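Local coordinates for UPF0141 protein yjdB (Campylobacter jejuni subsp. jejuni HB93-13, PDB 4TN0) that probably transfers phosphoethanolamine in the periplasm, using a zinc site and a phosphorylated threonine, and is required for polymyxin resistance and motility, at residues A[36-41]-A[192-197]; A[141-146]-A[215-220]; A[146-151]-A[287-292]; A[227-232]-A[236-241]. All coordinates share one frame; numbering follows the deposited sequence.

Contact 1 of 4, residues A[36-41]-A[192-197]; sequences GGYTKN and TYDNTL
This is a small polar contact in which a loop residue pair, Tyr38 and Asn41, grips one carboxylate oxygen of Asp194 on a long helix. The loop joins strand 18-24 to strand 53-59, and the helix is 186-211. The contact is partly buried, and Asp194 itself is buried.

Tyr38 reaches the helix end-on through its hydroxyl. Its OH donates to Asp194 OD2 at 2.5 Å, a short bond. CG of Tyr38 stands opposite its backbone N (chi1 -180°), which points the hydroxyl at the helix, with Lys40 N over one face of the ring. OD2 lies at the ring edge, in the plane of the ring. The carboxylate is turned steeply against the ring, with 76° between the two planes. The hydroxyl uses the syn lone pair of OD2, on the side of the other oxygen.

Asn41 takes the anti lone pair of the same atom. Its ND2 donates to Asp194 OD2 at 3.0 Å, and OD2 sits somewhat out of the amide plane. The bond is bent, with an N-H...O angle of 144°. The Asn41 and Asp194 side chains cross nearly at right angles.

Two donors therefore hold OD2, while OD1 is bound by Asn32 ND2. Three bonds from the loop side fix the rotation of the buried carboxylate. They would be expected to favour its charged form.

Asn41 ND2 also bonds to Asn191 OD1, about one helix turn before Asp194. Tyr38 packs on Ile190 as well, so the loop after strand 18-24 lies along helix 186-211.

Contact 2 of 4, residues A[141-146]-A[215-220]; sequences NHLSDQ and KSYESS
Leu143 lays its CD1 methyl over one face of the Tyr217 ring. CD1 is 4.0 Å from the centroid of the Tyr217 ring, not far off the ring normal, which makes a CH-pi contact. The methyl is offset toward the rim, and its nearest ring atom is Tyr217 CE2, at 3.7 Å from Leu143 CD1. Closer to the backbone, Leu143 CB touches the hydroxyl oxygen, Tyr217 OH, at 3.4 Å.

The edge of the ring is used differently. Tyr217 OH donates to the backbone oxygen Ser144 O at 2.5 Å. The hydroxyl comes in above the carbonyl plane, 36° out of it, and the C=O...O angle is 141°. Ser144 O itself lies in the plane of the ring. Asp145 O borders the same ring at CE1, 3.8 Å away.

The contact ties the loop entering strand 146-152 to the turn entering strand 218-224. Both strands belong to the mixed sheet of this alkaline phosphatase-like fold, and strand 18-24 runs between them. Tyr217 thus bridges two loops at one end of the sheet, across the start of the intervening strand. Leu143 also packs on Leu19 of that strand, and Tyr217 on Lys17 just before it.

CG of Tyr217 is opposite its carbonyl carbon (chi1 -71°), and the ring extends from there toward the 143-145 loop. Ser144 CB points away from Tyr217, and its OG bonds to Asp100.

Contact 3 of 4, residues A[146-151]-A[287-292]; sequences QNIIVL and GYFNVK
Phe289 pushes the outer end of its ring against the start of strand 146-152, where it meets Gln146, Asn147 and Ile148 in turn. All four residues are buried. The contact is apolar apart from one backbone oxygen.

The Phe289 ring meets the strand largely by its edge. CG lies opposite the carbonyl carbon (chi1 -66°) and chi2 is -91°, which stands the ring plane roughly perpendicular to the CA-CB-CG plane and turns an edge to the strand. Asn147 O lies in the ring plane, 3.4 Å from Phe289 CZ. The partly positive ring hydrogens would therefore face the carbonyl oxygen.

On one side of that oxygen, Gln146 CB touches Phe289 CD1 at 3.9 Å. Gln146 then bends at chi2 (95°), so that its amide leads away from the ring. CG stays against the same edge, 4.0 Å from Phe289 CD1. The two side chains slide past each other in opposite directions, with the amide plane perpendicular to the ring.

Farther along the strand, Ile148 approaches obliquely. Its CB is 3.7 Å from Phe289 CZ, so the branch point of the side chain, not a methyl, makes the closest touch. Tyr288 CD1 lies over one face of the Phe289 ring. Phe289 also packs on Leu94 of helix 90-96 and Leu20 of strand 18-24.

Helix 281-288 ends just before Phe289, in a Schellman motif. Asn290, with positive phi, is its C-prime residue; Val291 N bonds to Leu286 O, and Asn290 N to Gly287 O. Phe289, in the turn that closes this helix, sets its ring edge on the central sheet, in the layered alpha/beta core of the alkaline phosphatase-like fold.

Contact 4 of 4, residues A[227-232]-A[236-241]; sequences HGESLG and IYLHGM
A short beta hairpin, strands 230-231 and 237-238, continues from the zinc site, to which His227 belongs.

Ser230 and Leu238 form an antiparallel hydrogen-bonded pair. Ser230 N donates to Leu238 O at 2.8 Å in a nearly straight bond; the return bond, Leu238 N to Ser230 O, is weak. Leu231 and Tyr237 follow as a non-hydrogen-bonded pair. Near the turn, Gly232 N donates to Ile236 O at 2.8 Å. Gly232 CA lies over one face of the Tyr237 ring, 3.7 Å from its centroid, in a CH-pi contact. Ser230 OG rests 3.6 Å from Ile236 CG2 and bonds to Gln250.

Toward the metal, His239 ND1 donates to Glu229 OE1 at 2.6 Å. OE1 is near the His239 ring plane and offers its syn lone pair. Glu229 bends at chi2 (84°) to bring the carboxylate there, and Tyr161 OH holds its OE2.

His227 CE1 stands over the centre of the His239 ring, 3.3 Å from His239 CD2, with the ring planes 35° apart. His227 ND1 donates to Gly228 O at 2.7 Å, which fixes the ring's rotation and leaves NE2 to bind zinc. Asp226, Glu26 and the phosphothreonine at position 65 complete the site.

His239 NE2 bonds to a phosphate oxygen of that phosphothreonine. Glu229 is thus placed to orient His239, consistent with an alkaline phosphatase-like active site, where metal and phosphorylated threonine lie side by side.

Overall arrangement
Contact 3 is the buried one and is almost wholly apolar. Contact 2 lies at the surface and mixes a CH-pi contact with one hydroxyl-to-backbone bond. Contacts 2 and 3 share Gln146 and sit on the same end of the main sheet, their centres about 11 Å apart. They are joined by a probable hydrogen bond between Ser220 OG and Tyr288 OH. Contacts 1 and 4, both partly buried, neighbour each other near helix 186-211, with centres about 16 Å apart, and meet where Tyr193 packs on Leu231. They are the more polar: a buried carboxylate gripped by a loop in contact 1, hairpin bonds and a zinc-bound histidine in contact 4. Contact 4 lies opposite contacts 2 and 3 across the chain's centre.

Contact 1 of 4, residues A[36-41]-A[192-197]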
loop_
_atom_site.group_PDB
_atom_site.type_symbol
_atom_site.label_atom_id
_atom_site.label_comp_id
_atom_site.label_asym_id
_atom_site.label_seq_id
_atom_site.Cartn_x
_atom_site.Cartn_y
_atom_site.Cartn_z
ATOM N N GLY A 36 14.761 0.167 -5.803
ATOM C CA GLY A 36 14.587 0.146 -7.243
ATOM C C GLY A 36 15.689 0.881 -7.974
ATOM O O GLY A 36 15.592 1.102 -9.178
ATOM N N GLY A 37 16.738 1.269 -7.257
ATOM C CA GLY A 37 17.859 1.910 -7.916
ATOM C C GLY A 37 17.966 3.419 -7.775
ATOM O O GLY A 37 18.699 4.063 -8.535
ATOM N N TYR A 38 17.215 3.993 -6.839
ATOM C CA TYR A 38 17.411 5.399 -6.478
ATOM C C TYR A 38 18.718 5.522 -5.692
ATOM O O TYR A 38 18.950 4.782 -4.745
ATOM C CB TYR A 38 16.213 5.911 -5.668
ATOM C CG TYR A 38 16.249 7.358 -5.219
ATOM C CD1 TYR A 38 16.271 8.410 -6.134
ATOM C CD2 TYR A 38 16.198 7.672 -3.867
ATOM C CE1 TYR A 38 16.278 9.741 -5.702
ATOM C CE2 TYR A 38 16.199 8.980 -3.431
ATOM C CZ TYR A 38 16.240 10.013 -4.341
ATOM O OH TYR A 38 16.241 11.307 -3.852
ATOM N N THR A 39 19.571 6.461 -6.069
ATOM C CA THR A 39 20.900 6.501 -5.473
ATOM C C THR A 39 21.231 7.726 -4.581
ATOM O O THR A 39 22.123 7.646 -3.739
ATOM C CB THR A 39 21.935 6.409 -6.589
ATOM O OG1 THR A 39 21.581 7.355 -7.597
ATOM C CG2 THR A 39 21.884 5.050 -7.227
ATOM N N LYS A 40 20.478 8.816 -4.716
ATOM C CA LYS A 40 20.755 10.050 -3.980
ATOM C C LYS A 40 20.682 9.793 -2.482
ATOM O O LYS A 40 21.625 10.085 -1.762
ATOM C CB LYS A 40 19.772 11.152 -4.381
ATOM C CG LYS A 40 19.844 12.454 -3.562
ATOM C CD LYS A 40 20.656 13.540 -4.261
ATOM C CE LYS A 40 20.777 14.802 -3.390
ATOM N NZ LYS A 40 19.454 15.385 -2.971
ATOM N N ASN A 41 19.559 9.260 -2.014
ATOM C CA ASN A 41 19.423 8.872 -0.605
ATOM C C ASN A 41 18.926 7.432 -0.480
ATOM O O ASN A 41 18.064 7.012 -1.243
ATOM C CB ASN A 41 18.480 9.827 0.145
ATOM C CG ASN A 41 18.966 11.271 0.111
ATOM O OD1 ASN A 41 20.163 11.528 0.210
ATOM N ND2 ASN A 41 18.040 12.217 -0.013
ATOM N N THR A 192 13.532 16.123 2.251
ATOM C CA THR A 192 12.373 16.046 3.131
ATOM C C THR A 192 11.440 14.931 2.699
ATOM O O THR A 192 10.916 14.185 3.526
ATOM C CB THR A 192 11.609 17.374 3.143
ATOM O OG1 THR A 192 12.550 18.457 3.179
ATOM C CG2 THR A 192 10.672 17.454 4.330
ATOM N N TYR A 193 11.246 14.828 1.386
ATOM C CA TYR A 193 10.369 13.826 0.804
ATOM C C TYR A 193 10.928 12.432 1.065
ATOM O O TYR A 193 10.170 11.510 1.397
ATOM C CB TYR A 193 10.165 14.087 -0.710
ATOM C CG TYR A 193 9.246 13.078 -1.383
ATOM C CD1 TYR A 193 7.865 13.145 -1.208
ATOM C CD2 TYR A 193 9.760 12.067 -2.198
ATOM C CE1 TYR A 193 7.012 12.214 -1.802
ATOM C CE2 TYR A 193 8.916 11.141 -2.813
ATOM C CZ TYR A 193 7.545 11.226 -2.611
ATOM O OH TYR A 193 6.707 10.321 -3.209
ATOM N N ASP A 194 12.245 12.293 0.913
ATOM C CA ASP A 194 12.939 11.028 1.124
ATOM C C ASP A 194 12.934 10.567 2.588
ATOM O O ASP A 194 12.844 9.355 2.884
ATOM C CB ASP A 194 14.370 11.133 0.622
ATOM C CG ASP A 194 14.449 11.095 -0.883
ATOM O OD1 ASP A 194 13.412 10.799 -1.511
ATOM O OD2 ASP A 194 15.539 11.312 -1.442
ATOM N N ASN A 195 13.022 11.531 3.500
ATOM C CA ASN A 195 12.882 11.228 4.920
ATOM C C ASN A 195 11.547 10.564 5.206
ATOM O O ASN A 195 11.488 9.623 5.990
ATOM C CB ASN A 195 13.003 12.487 5.779
ATOM C CG ASN A 195 14.410 13.003 5.867
ATOM O OD1 ASN A 195 15.371 12.285 5.593
ATOM N ND2 ASN A 195 14.542 14.271 6.244
ATOM N N THR A 196 10.478 11.058 4.582
ATOM C CA THR A 196 9.160 10.482 4.799
ATOM C C THR A 196 9.125 9.040 4.305
ATOM O O THR A 196 8.446 8.200 4.883
ATOM C CB THR A 196 8.035 11.278 4.089
ATOM O OG1 THR A 196 8.130 11.108 2.662
ATOM C CG2 THR A 196 8.138 12.714 4.415
ATOM N N LEU A 197 9.865 8.762 3.235
ATOM C CA LEU A 197 9.950 7.405 2.692
ATOM C C LEU A 197 10.723 6.486 3.646
ATOM O O LEU A 197 10.354 5.321 3.848
ATOM C CB LEU A 197 10.620 7.428 1.315
ATOM C CG LEU A 197 9.886 8.135 0.157
ATOM C CD1 LEU A 197 10.692 8.099 -1.124
ATOM C CD2 LEU A 197 8.502 7.528 -0.084
#

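Contact 2 of 4, residues A[141-146]-A[215-220]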
loop_
_atom_site.group_PDB
_atom_site.type_symbol
_atom_site.label_atom_id
_atom_site.label_comp_id
_atom_site.label_asym_id
_atom_site.label_seq_id
_atom_site.Cartn_x
_atom_site.Cartn_y
_atom_site.Cartn_z
ATOM N N ASN A 141 -3.116 -10.010 19.394
ATOM C CA ASN A 141 -3.489 -10.868 20.523
ATOM C C ASN A 141 -4.814 -11.581 20.234
ATOM O O ASN A 141 -4.981 -12.754 20.580
ATOM C CB ASN A 141 -3.562 -10.065 21.836
ATOM C CG ASN A 141 -2.176 -9.672 22.373
ATOM O OD1 ASN A 141 -1.174 -10.333 22.087
ATOM N ND2 ASN A 141 -2.122 -8.589 23.148
ATOM N N HIS A 142 -5.743 -10.883 19.579
ATOM C CA HIS A 142 -7.052 -11.457 19.270
ATOM C C HIS A 142 -7.209 -11.875 17.805
ATOM O O HIS A 142 -8.199 -11.534 17.158
ATOM C CB HIS A 142 -8.174 -10.486 19.630
ATOM C CG HIS A 142 -8.069 -9.906 21.004
ATOM N ND1 HIS A 142 -7.063 -9.040 21.379
ATOM C CD2 HIS A 142 -8.857 -10.059 22.095
ATOM C CE1 HIS A 142 -7.236 -8.685 22.642
ATOM N NE2 HIS A 142 -8.320 -9.288 23.098
ATOM N N LEU A 143 -6.256 -12.656 17.308
ATOM C CA LEU A 143 -6.304 -13.170 15.943
ATOM C C LEU A 143 -7.272 -14.355 15.810
ATOM O O LEU A 143 -7.631 -14.987 16.799
ATOM C CB LEU A 143 -4.907 -13.599 15.483
ATOM C CG LEU A 143 -3.824 -12.551 15.241
ATOM C CD1 LEU A 143 -2.627 -13.197 14.549
ATOM C CD2 LEU A 143 -4.347 -11.363 14.424
ATOM N N SER A 144 -7.699 -14.630 14.578
ATOM C CA SER A 144 -8.425 -15.852 14.229
ATOM C C SER A 144 -7.523 -16.740 13.383
ATOM O O SER A 144 -6.296 -16.591 13.418
ATOM C CB SER A 144 -9.723 -15.543 13.481
ATOM O OG SER A 144 -10.534 -14.638 14.210
ATOM N N ASP A 145 -8.116 -17.645 12.609
ATOM C CA ASP A 145 -7.314 -18.601 11.854
ATOM C C ASP A 145 -6.823 -17.964 10.560
ATOM O O ASP A 145 -5.707 -18.241 10.112
ATOM C CB ASP A 145 -8.110 -19.888 11.546
ATOM C CG ASP A 145 -8.611 -20.614 12.803
ATOM O OD1 ASP A 145 -8.768 -19.986 13.877
ATOM O OD2 ASP A 145 -8.871 -21.831 12.700
ATOM N N GLN A 146 -7.656 -17.097 9.983
ATOM C CA GLN A 146 -7.296 -16.286 8.809
ATOM C C GLN A 146 -7.623 -14.805 9.042
ATOM O O GLN A 146 -8.770 -14.445 9.347
ATOM C CB GLN A 146 -8.011 -16.796 7.558
ATOM C CG GLN A 146 -7.272 -17.892 6.805
ATOM C CD GLN A 146 -7.719 -19.288 7.189
ATOM O OE1 GLN A 146 -8.836 -19.500 7.680
ATOM N NE2 GLN A 146 -6.849 -20.259 6.951
ATOM N N LYS A 215 4.974 -16.837 14.475
ATOM C CA LYS A 215 5.200 -17.963 13.558
ATOM C C LYS A 215 4.242 -19.125 13.785
ATOM O O LYS A 215 4.401 -20.201 13.210
ATOM C CB LYS A 215 6.667 -18.395 13.539
ATOM C CG LYS A 215 7.558 -17.238 13.059
ATOM C CD LYS A 215 7.128 -16.815 11.635
ATOM C CE LYS A 215 7.986 -15.713 11.027
ATOM N NZ LYS A 215 9.455 -15.981 11.091
ATOM N N SER A 216 3.258 -18.905 14.646
ATOM C CA SER A 216 2.162 -19.848 14.767
ATOM C C SER A 216 1.351 -19.743 13.462
ATOM O O SER A 216 0.501 -20.579 13.159
ATOM C CB SER A 216 1.314 -19.536 16.001
ATOM O OG SER A 216 0.177 -20.380 16.101
ATOM N N TYR A 217 1.637 -18.679 12.708
ATOM C CA TYR A 217 0.950 -18.301 11.471
ATOM C C TYR A 217 1.858 -18.200 10.238
ATOM O O TYR A 217 3.075 -18.025 10.339
ATOM C CB TYR A 217 0.257 -16.955 11.644
ATOM C CG TYR A 217 -0.952 -16.955 12.534
ATOM C CD1 TYR A 217 -2.225 -17.079 11.993
ATOM C CD2 TYR A 217 -0.830 -16.807 13.907
ATOM C CE1 TYR A 217 -3.344 -17.060 12.794
ATOM C CE2 TYR A 217 -1.948 -16.789 14.722
ATOM C CZ TYR A 217 -3.205 -16.916 14.157
ATOM O OH TYR A 217 -4.326 -16.895 14.958
ATOM N N GLU A 218 1.237 -18.295 9.069
ATOM C CA GLU A 218 1.900 -17.932 7.830
ATOM C C GLU A 218 1.603 -16.443 7.594
ATOM O O GLU A 218 0.440 -16.043 7.412
ATOM C CB GLU A 218 1.396 -18.785 6.661
ATOM C CG GLU A 218 1.326 -18.040 5.329
ATOM C CD GLU A 218 0.675 -18.855 4.226
ATOM O OE1 GLU A 218 0.147 -18.247 3.260
ATOM O OE2 GLU A 218 0.700 -20.105 4.321
ATOM N N SER A 219 2.651 -15.624 7.617
ATOM C CA SER A 219 2.466 -14.176 7.630
ATOM C C SER A 219 3.016 -13.525 6.373
ATOM O O SER A 219 4.092 -13.880 5.875
ATOM C CB SER A 219 3.134 -13.563 8.861
ATOM O OG SER A 219 2.522 -14.025 10.056
ATOM N N SER A 220 2.263 -12.562 5.862
ATOM C CA SER A 220 2.724 -11.771 4.735
ATOM C C SER A 220 2.482 -10.279 4.949
ATOM O O SER A 220 1.490 -9.875 5.576
ATOM C CB SER A 220 2.042 -12.234 3.456
ATOM O OG SER A 220 2.340 -13.593 3.209
#

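Contact 3 of 4, residues A[146-151]-A[287-292]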
loop_
_atom_site.group_PDB
_atom_site.type_symbol
_atom_site.label_atom_id
_atom_site.label_comp_id
_atom_site.label_asym_id
_atom_site.label_seq_id
_atom_site.Cartn_x
_atom_site.Cartn_y
_atom_site.Cartn_z
ATOM N N GLN A 146 -7.656 -17.097 9.983
ATOM C CA GLN A 146 -7.296 -16.286 8.809
ATOM C C GLN A 146 -7.623 -14.805 9.042
ATOM O O GLN A 146 -8.770 -14.445 9.347
ATOM C CB GLN A 146 -8.011 -16.796 7.558
ATOM C CG GLN A 146 -7.272 -17.892 6.805
ATOM C CD GLN A 146 -7.719 -19.288 7.189
ATOM O OE1 GLN A 146 -8.836 -19.500 7.680
ATOM N NE2 GLN A 146 -6.849 -20.259 6.951
ATOM N N ASN A 147 -6.609 -13.954 8.907
ATOM C CA ASN A 147 -6.758 -12.527 9.214
ATOM C C ASN A 147 -6.184 -11.613 8.148
ATOM O O ASN A 147 -5.058 -11.832 7.683
ATOM C CB ASN A 147 -6.059 -12.185 10.532
ATOM C CG ASN A 147 -6.398 -13.145 11.650
ATOM O OD1 ASN A 147 -7.298 -12.892 12.457
ATOM N ND2 ASN A 147 -5.676 -14.260 11.701
ATOM N N ILE A 148 -6.921 -10.566 7.783
ATOM C CA ILE A 148 -6.290 -9.464 7.053
ATOM C C ILE A 148 -6.401 -8.216 7.895
ATOM O O ILE A 148 -7.484 -7.847 8.368
ATOM C CB ILE A 148 -6.889 -9.212 5.633
ATOM C CG1 ILE A 148 -6.071 -8.134 4.909
ATOM C CG2 ILE A 148 -8.375 -8.861 5.695
ATOM C CD1 ILE A 148 -6.457 -7.907 3.456
ATOM N N ILE A 149 -5.249 -7.585 8.087
ATOM C CA ILE A 149 -5.148 -6.312 8.771
ATOM C C ILE A 149 -4.683 -5.232 7.806
ATOM O O ILE A 149 -3.606 -5.335 7.195
ATOM C CB ILE A 149 -4.174 -6.403 9.963
ATOM C CG1 ILE A 149 -4.580 -7.590 10.863
ATOM C CG2 ILE A 149 -4.143 -5.069 10.723
ATOM C CD1 ILE A 149 -3.728 -7.779 12.106
ATOM N N VAL A 150 -5.509 -4.205 7.636
ATOM C CA VAL A 150 -5.127 -3.085 6.780
ATOM C C VAL A 150 -4.599 -1.921 7.618
ATOM O O VAL A 150 -5.228 -1.491 8.596
ATOM C CB VAL A 150 -6.293 -2.592 5.910
ATOM C CG1 VAL A 150 -5.824 -1.430 5.037
ATOM C CG2 VAL A 150 -6.844 -3.726 5.034
ATOM N N LEU A 151 -3.404 -1.458 7.269
ATOM C CA LEU A 151 -2.893 -0.233 7.848
ATOM C C LEU A 151 -2.827 0.823 6.738
ATOM O O LEU A 151 -2.102 0.646 5.747
ATOM C CB LEU A 151 -1.520 -0.455 8.480
ATOM C CG LEU A 151 -1.446 -1.607 9.492
ATOM C CD1 LEU A 151 -0.022 -1.789 10.023
ATOM C CD2 LEU A 151 -2.451 -1.435 10.617
ATOM N N GLY A 287 -7.273 -14.312 -3.829
ATOM C CA GLY A 287 -6.380 -15.451 -3.935
ATOM C C GLY A 287 -5.633 -15.801 -2.661
ATOM O O GLY A 287 -5.316 -16.967 -2.411
ATOM N N TYR A 288 -5.351 -14.796 -1.843
ATOM C CA TYR A 288 -4.525 -15.018 -0.670
ATOM C C TYR A 288 -5.267 -15.837 0.361
ATOM O O TYR A 288 -4.659 -16.644 1.070
ATOM C CB TYR A 288 -4.069 -13.700 -0.041
ATOM C CG TYR A 288 -2.977 -13.910 0.977
ATOM C CD1 TYR A 288 -3.280 -14.148 2.314
ATOM C CD2 TYR A 288 -1.639 -13.898 0.594
ATOM C CE1 TYR A 288 -2.282 -14.359 3.244
ATOM C CE2 TYR A 288 -0.637 -14.109 1.515
ATOM C CZ TYR A 288 -0.965 -14.339 2.840
ATOM O OH TYR A 288 0.032 -14.547 3.762
ATOM N N PHE A 289 -6.577 -15.632 0.460
ATOM C CA PHE A 289 -7.355 -16.384 1.436
ATOM C C PHE A 289 -8.136 -17.502 0.743
ATOM O O PHE A 289 -9.073 -18.056 1.310
ATOM C CB PHE A 289 -8.284 -15.445 2.204
ATOM C CG PHE A 289 -7.543 -14.470 3.051
ATOM C CD1 PHE A 289 -7.233 -14.768 4.366
ATOM C CD2 PHE A 289 -7.102 -13.268 2.519
ATOM C CE1 PHE A 289 -6.524 -13.874 5.145
ATOM C CE2 PHE A 289 -6.396 -12.375 3.295
ATOM C CZ PHE A 289 -6.105 -12.679 4.606
ATOM N N ASN A 290 -7.673 -17.867 -0.456
ATOM C CA ASN A 290 -8.256 -18.944 -1.262
ATOM C C ASN A 290 -9.758 -18.809 -1.499
ATOM O O ASN A 290 -10.490 -19.796 -1.399
ATOM C CB ASN A 290 -7.977 -20.305 -0.606
ATOM C CG ASN A 290 -6.495 -20.587 -0.450
ATOM O OD1 ASN A 290 -5.972 -20.652 0.670
ATOM N ND2 ASN A 290 -5.802 -20.723 -1.576
ATOM N N VAL A 291 -10.226 -17.597 -1.788
ATOM C CA VAL A 291 -11.655 -17.404 -2.029
ATOM C C VAL A 291 -12.038 -17.991 -3.387
ATOM O O VAL A 291 -11.458 -17.633 -4.420
ATOM C CB VAL A 291 -12.067 -15.909 -1.968
ATOM C CG1 VAL A 291 -13.518 -15.739 -2.389
ATOM C CG2 VAL A 291 -11.883 -15.363 -0.559
ATOM N N LYS A 292 -13.013 -18.896 -3.382
ATOM C CA LYS A 292 -13.436 -19.528 -4.621
ATOM C C LYS A 292 -14.598 -18.725 -5.195
ATOM O O LYS A 292 -15.620 -18.546 -4.541
ATOM C CB LYS A 292 -13.831 -20.998 -4.389
ATOM C CG LYS A 292 -12.676 -21.906 -3.947
ATOM C CD LYS A 292 -11.587 -22.004 -5.027
ATOM C CE LYS A 292 -10.371 -22.853 -4.607
ATOM N NZ LYS A 292 -10.642 -24.315 -4.438
#

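Contact 4 of 4, residues A[227-232]-A[236-241]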
loop_
_atom_site.group_PDB
_atom_site.type_symbol
_atom_site.label_atom_id
_atom_site.label_comp_id
_atom_site.label_asym_id
_atom_site.label_seq_id
_atom_site.Cartn_x
_atom_site.Cartn_y
_atom_site.Cartn_z
ATOM N N HIS A 227 -0.644 6.601 -4.883
ATOM C CA HIS A 227 -0.167 7.314 -6.093
ATOM C C HIS A 227 1.200 7.977 -5.832
ATOM O O HIS A 227 1.743 7.912 -4.722
ATOM C CB HIS A 227 -1.150 8.381 -6.535
ATOM C CG HIS A 227 -1.503 9.334 -5.441
ATOM N ND1 HIS A 227 -0.621 10.291 -4.987
ATOM C CD2 HIS A 227 -2.622 9.457 -4.683
ATOM C CE1 HIS A 227 -1.183 10.964 -3.994
ATOM N NE2 HIS A 227 -2.398 10.481 -3.796
ATOM N N GLY A 228 1.764 8.599 -6.854
ATOM C CA GLY A 228 3.049 9.246 -6.706
ATOM C C GLY A 228 2.899 10.688 -6.284
ATOM O O GLY A 228 1.929 11.059 -5.635
ATOM N N GLU A 229 3.880 11.501 -6.636
ATOM C CA GLU A 229 3.919 12.913 -6.243
ATOM C C GLU A 229 4.896 13.668 -7.128
ATOM O O GLU A 229 5.939 13.130 -7.494
ATOM C CB GLU A 229 4.337 13.073 -4.782
ATOM C CG GLU A 229 4.273 14.507 -4.248
ATOM C CD GLU A 229 2.883 14.897 -3.770
ATOM O OE1 GLU A 229 1.865 14.361 -4.311
ATOM O OE2 GLU A 229 2.820 15.754 -2.851
ATOM N N SER A 230 4.549 14.899 -7.484
ATOM C CA SER A 230 5.487 15.801 -8.167
ATOM C C SER A 230 6.203 16.722 -7.157
ATOM O O SER A 230 5.590 17.176 -6.196
ATOM C CB SER A 230 4.764 16.636 -9.225
ATOM O OG SER A 230 4.531 15.854 -10.372
ATOM N N LEU A 231 7.473 17.033 -7.416
ATOM C CA LEU A 231 8.279 17.821 -6.491
ATOM C C LEU A 231 8.933 19.027 -7.193
ATOM O O LEU A 231 10.105 19.330 -6.965
ATOM C CB LEU A 231 9.348 16.931 -5.857
ATOM C CG LEU A 231 8.822 15.748 -5.025
ATOM C CD1 LEU A 231 9.947 14.821 -4.689
ATOM C CD2 LEU A 231 8.137 16.172 -3.763
ATOM N N GLY A 232 8.178 19.697 -8.064
ATOM C CA GLY A 232 8.675 20.882 -8.747
ATOM C C GLY A 232 9.228 20.632 -10.141
ATOM O O GLY A 232 9.486 21.569 -10.893
ATOM N N ILE A 236 5.560 21.302 -11.687
ATOM C CA ILE A 236 4.416 20.623 -11.118
ATOM C C ILE A 236 4.668 20.269 -9.659
ATOM O O ILE A 236 5.723 19.734 -9.322
ATOM C CB ILE A 236 4.067 19.352 -11.923
ATOM C CG1 ILE A 236 4.022 19.673 -13.417
ATOM C CG2 ILE A 236 2.754 18.753 -11.434
ATOM C CD1 ILE A 236 4.417 18.480 -14.288
ATOM N N TYR A 237 3.709 20.600 -8.798
ATOM C CA TYR A 237 3.733 20.149 -7.396
ATOM C C TYR A 237 2.541 19.275 -7.055
ATOM O O TYR A 237 1.517 19.273 -7.768
ATOM C CB TYR A 237 3.773 21.344 -6.433
ATOM C CG TYR A 237 5.044 22.123 -6.561
ATOM C CD1 TYR A 237 6.134 21.813 -5.763
ATOM C CD2 TYR A 237 5.180 23.123 -7.519
ATOM C CE1 TYR A 237 7.324 22.503 -5.869
ATOM C CE2 TYR A 237 6.391 23.829 -7.647
ATOM C CZ TYR A 237 7.456 23.508 -6.818
ATOM O OH TYR A 237 8.654 24.173 -6.915
ATOM N N LEU A 238 2.683 18.547 -5.944
ATOM C CA LEU A 238 1.626 17.715 -5.392
ATOM C C LEU A 238 1.180 16.645 -6.412
ATOM O O LEU A 238 2.009 16.019 -7.089
ATOM C CB LEU A 238 0.457 18.591 -4.938
ATOM C CG LEU A 238 0.994 19.675 -3.963
ATOM C CD1 LEU A 238 -0.055 20.729 -3.684
ATOM C CD2 LEU A 238 1.621 19.185 -2.652
ATOM N N HIS A 239 -0.107 16.351 -6.486
ATOM C CA HIS A 239 -0.504 15.302 -7.406
ATOM C C HIS A 239 -1.836 15.608 -8.038
ATOM O O HIS A 239 -2.187 16.770 -8.209
ATOM C CB HIS A 239 -0.548 13.949 -6.699
ATOM C CG HIS A 239 -1.288 13.971 -5.395
ATOM N ND1 HIS A 239 -0.688 14.317 -4.199
ATOM C CD2 HIS A 239 -2.583 13.684 -5.101
ATOM C CE1 HIS A 239 -1.581 14.240 -3.228
ATOM N NE2 HIS A 239 -2.736 13.859 -3.745
ATOM N N GLY A 240 -2.569 14.562 -8.405
ATOM C CA GLY A 240 -3.893 14.730 -8.950
ATOM C C GLY A 240 -3.976 15.250 -10.379
ATOM O O GLY A 240 -5.055 15.669 -10.801
ATOM N N MET A 241 -2.865 15.246 -11.118
ATOM C CA MET A 241 -2.897 15.651 -12.538
ATOM C C MET A 241 -3.673 14.582 -13.341
ATOM O O MET A 241 -3.551 13.389 -13.056
ATOM C CB MET A 241 -1.466 15.832 -13.075
ATOM C CG MET A 241 -1.373 16.289 -14.535
ATOM S SD MET A 241 0.288 16.732 -15.127
ATOM C CE MET A 241 0.547 18.319 -14.338
#